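Local coordinates for collagen adhesin (Staphylococcus aureus, PDB 2F68), which binds collagen at the staphylococcal surface, probably by closing two Ig-like domains around the triple helix in a 'collagen hug', at residues A[18-29]-A[135-144]. Numbering follows the deposited sequence.
Sequences TDLTVSPSKIED and KSTNVTVHKS
K26 and I27 pair in parallel with T140 and V141, after strand 18-23 has run alongside 135-141 at 8° with no backbone bonds between them. The switch comes at P24, whose preceding peptide is cis. Up to S23 the first strand bonds to strand 31-40; past P24 the chain turns to the other neighbour. Three backbone bonds then join the segments. T140 N donates to S25 O (2.7 Å). I27 N donates to T140 O (2.8 Å). H142 N donates to I27 O. This strand switch between two sheets is familiar from the first strand of Ig-like folds.

Before the switch the contact is mostly apolar, but at its start the K135 chain lies along T18 O, with CE at 3.3 Å. A water held by T18 O also reaches K135 NZ weakly. T137 turns its methyl inward: OG1 is anti to the backbone N (chi1 170°), and CG2 reaches V22 CG2 at 3.5 Å. That methyl also touches L20, whose side chain meets T137 at about a right angle. V139 divides its two methyls. CG2 packs on V22 CG1, while CG1 lies 3.8 Å from I27 CG1. I27 CD1 continues the row to V141 CG2.

T140 lies on the other face, beside K26, and the two side chains point the same way. K26 bends at chi3 and chi4, which brings NZ to H142 NE2 (3.2 Å), 19° out of the ring plane. The carboxylate of E28 lies nearly parallel to that ring, with OE2 at 3.9 Å from CD2. D29 OD2 touches S144 CB, but OD1 bonds to N116 N.

K26 NZ donates to NE2, which suggests that NE2 carries no proton. ND1 has a weak bond to K126 NZ. Two lysines at the ring would probably disfavour a charged H142, though its charge is not seen. The contact thus joins the two sheets of the N-terminal domain through a buried aliphatic row, with its polar pairing on the outer face.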
# COMPACT_ATOMS: atom_id res chain seq x y z
N THR A 18 3.12 -24.15 -14.22
CA THR A 18 2.85 -25.45 -13.60
C THR A 18 1.96 -25.37 -12.36
O THR A 18 1.18 -26.29 -12.10
CB THR A 18 4.15 -26.19 -13.25
OG1 THR A 18 5.07 -25.30 -12.60
CG2 THR A 18 4.80 -26.76 -14.50
N ASP A 19 2.09 -24.28 -11.60
CA ASP A 19 1.30 -24.09 -10.39
C ASP A 19 1.06 -22.61 -10.07
O ASP A 19 1.96 -21.78 -10.23
CB ASP A 19 1.96 -24.79 -9.19
CG ASP A 19 1.12 -24.72 -7.93
OD1 ASP A 19 -0.08 -25.07 -7.98
OD2 ASP A 19 1.66 -24.32 -6.87
N LEU A 20 -0.15 -22.30 -9.63
CA LEU A 20 -0.52 -20.96 -9.20
C LEU A 20 -1.30 -21.03 -7.89
O LEU A 20 -2.42 -21.55 -7.85
CB LEU A 20 -1.33 -20.24 -10.29
CG LEU A 20 -1.72 -18.78 -10.08
CD1 LEU A 20 -0.53 -17.84 -10.27
CD2 LEU A 20 -2.84 -18.40 -11.02
N THR A 21 -0.71 -20.50 -6.82
CA THR A 21 -1.31 -20.53 -5.49
C THR A 21 -1.35 -19.15 -4.84
O THR A 21 -0.40 -18.38 -4.96
CB THR A 21 -0.56 -21.50 -4.54
OG1 THR A 21 0.84 -21.24 -4.58
CG2 THR A 21 -0.82 -22.96 -4.93
N VAL A 22 -2.45 -18.86 -4.15
CA VAL A 22 -2.59 -17.62 -3.39
C VAL A 22 -2.89 -17.93 -1.92
O VAL A 22 -3.90 -18.57 -1.61
CB VAL A 22 -3.68 -16.68 -3.97
CG1 VAL A 22 -3.65 -15.33 -3.26
CG2 VAL A 22 -3.48 -16.47 -5.46
N SER A 23 -2.00 -17.49 -1.04
CA SER A 23 -2.15 -17.69 0.40
C SER A 23 -1.94 -16.38 1.15
O SER A 23 -0.95 -15.68 0.91
CB SER A 23 -1.16 -18.76 0.89
OG SER A 23 -1.37 -19.04 2.27
N PRO A 24 -2.87 -16.04 2.07
CA PRO A 24 -4.08 -16.79 2.43
C PRO A 24 -5.20 -16.66 1.40
O PRO A 24 -5.24 -15.69 0.64
CB PRO A 24 -4.50 -16.15 3.75
CG PRO A 24 -4.01 -14.75 3.66
CD PRO A 24 -2.74 -14.80 2.86
N SER A 25 -6.10 -17.65 1.38
CA SER A 25 -7.21 -17.68 0.44
C SER A 25 -8.42 -16.87 0.90
O SER A 25 -9.31 -16.56 0.11
CB SER A 25 -7.63 -19.13 0.16
OG SER A 25 -8.03 -19.79 1.35
N LYS A 26 -8.44 -16.52 2.19
CA LYS A 26 -9.52 -15.71 2.76
C LYS A 26 -8.98 -14.44 3.40
O LYS A 26 -8.21 -14.49 4.36
CB LYS A 26 -10.32 -16.53 3.78
CG LYS A 26 -11.21 -17.61 3.17
CD LYS A 26 -11.82 -18.53 4.22
CE LYS A 26 -13.10 -17.96 4.83
NZ LYS A 26 -12.85 -16.95 5.89
N ILE A 27 -9.37 -13.29 2.84
CA ILE A 27 -8.91 -11.98 3.31
C ILE A 27 -10.07 -11.00 3.53
O ILE A 27 -11.16 -11.18 2.98
CB ILE A 27 -7.86 -11.35 2.35
CG1 ILE A 27 -8.36 -11.35 0.90
CG2 ILE A 27 -6.51 -12.07 2.48
CD1 ILE A 27 -7.60 -10.42 -0.02
N GLU A 28 -9.81 -9.97 4.33
CA GLU A 28 -10.79 -8.91 4.57
C GLU A 28 -10.70 -7.83 3.48
O GLU A 28 -9.83 -7.90 2.61
CB GLU A 28 -10.56 -8.28 5.96
CG GLU A 28 -10.69 -9.25 7.14
CD GLU A 28 -12.11 -9.74 7.36
OE1 GLU A 28 -13.06 -8.94 7.21
OE2 GLU A 28 -12.28 -10.93 7.69
N ASP A 29 -11.61 -6.86 3.53
CA ASP A 29 -11.62 -5.75 2.57
C ASP A 29 -10.40 -4.85 2.77
O ASP A 29 -10.20 -4.29 3.84
CB ASP A 29 -12.92 -4.94 2.69
CG ASP A 29 -13.04 -3.86 1.63
OD1 ASP A 29 -12.80 -4.16 0.44
OD2 ASP A 29 -13.39 -2.72 1.98
N LYS A 135 -3.74 -22.47 -15.28
CA LYS A 135 -3.91 -22.57 -13.83
C LYS A 135 -4.73 -21.41 -13.26
O LYS A 135 -4.57 -20.26 -13.68
CB LYS A 135 -2.55 -22.66 -13.12
CG LYS A 135 -1.63 -23.76 -13.65
CD LYS A 135 -2.15 -25.15 -13.32
CE LYS A 135 -1.44 -26.21 -14.15
NZ LYS A 135 -1.92 -27.59 -13.83
N SER A 136 -5.61 -21.73 -12.31
CA SER A 136 -6.47 -20.74 -11.67
C SER A 136 -6.66 -21.02 -10.18
O SER A 136 -6.71 -22.18 -9.76
CB SER A 136 -7.83 -20.69 -12.37
OG SER A 136 -8.48 -21.95 -12.33
N THR A 137 -6.76 -19.95 -9.40
CA THR A 137 -6.96 -20.05 -7.95
C THR A 137 -7.86 -18.92 -7.43
O THR A 137 -7.89 -17.82 -8.00
CB THR A 137 -5.61 -20.08 -7.18
OG1 THR A 137 -5.84 -19.92 -5.78
CG2 THR A 137 -4.67 -18.97 -7.67
N ASN A 138 -8.58 -19.20 -6.35
CA ASN A 138 -9.60 -18.28 -5.83
C ASN A 138 -9.21 -17.58 -4.53
O ASN A 138 -8.56 -18.17 -3.66
CB ASN A 138 -10.93 -19.01 -5.65
CG ASN A 138 -11.52 -19.49 -6.97
OD1 ASN A 138 -12.09 -20.58 -7.04
ND2 ASN A 138 -11.39 -18.68 -8.02
N VAL A 139 -9.62 -16.32 -4.41
CA VAL A 139 -9.40 -15.52 -3.20
C VAL A 139 -10.74 -14.95 -2.73
O VAL A 139 -11.44 -14.28 -3.49
CB VAL A 139 -8.41 -14.35 -3.44
CG1 VAL A 139 -8.01 -13.70 -2.11
CG2 VAL A 139 -7.17 -14.83 -4.18
N THR A 140 -11.09 -15.23 -1.47
CA THR A 140 -12.33 -14.75 -0.88
C THR A 140 -12.10 -13.43 -0.15
O THR A 140 -11.32 -13.36 0.80
CB THR A 140 -12.94 -15.80 0.09
OG1 THR A 140 -13.00 -17.08 -0.56
CG2 THR A 140 -14.34 -15.39 0.52
N VAL A 141 -12.78 -12.38 -0.62
CA VAL A 141 -12.65 -11.05 -0.03
C VAL A 141 -13.96 -10.64 0.66
O VAL A 141 -14.96 -10.35 0.00
CB VAL A 141 -12.25 -9.98 -1.09
CG1 VAL A 141 -12.03 -8.62 -0.43
CG2 VAL A 141 -11.00 -10.41 -1.85
N HIS A 142 -13.93 -10.64 1.99
CA HIS A 142 -15.09 -10.27 2.80
C HIS A 142 -15.33 -8.76 2.77
O HIS A 142 -14.37 -7.99 2.66
CB HIS A 142 -14.93 -10.75 4.24
CG HIS A 142 -14.68 -12.23 4.37
ND1 HIS A 142 -15.69 -13.16 4.31
CD2 HIS A 142 -13.53 -12.92 4.54
CE1 HIS A 142 -15.17 -14.37 4.45
NE2 HIS A 142 -13.86 -14.25 4.59
N LYS A 143 -16.59 -8.36 2.86
CA LYS A 143 -16.97 -6.95 2.79
C LYS A 143 -16.57 -6.17 4.05
O LYS A 143 -16.32 -6.77 5.11
CB LYS A 143 -18.47 -6.80 2.52
CG LYS A 143 -19.38 -7.09 3.71
CD LYS A 143 -20.82 -6.71 3.42
CE LYS A 143 -21.62 -6.49 4.70
NZ LYS A 143 -21.77 -7.74 5.51
N SER A 144 -16.49 -4.85 3.92
CA SER A 144 -16.14 -3.97 5.04
C SER A 144 -17.31 -3.80 6.00
O SER A 144 -18.46 -3.63 5.59
CB SER A 144 -15.69 -2.60 4.51
OG SER A 144 -15.25 -1.77 5.57
O HOH W 1 1.35 -28.58 -13.59
O HOH W 2 -10.88 -18.99 -1.67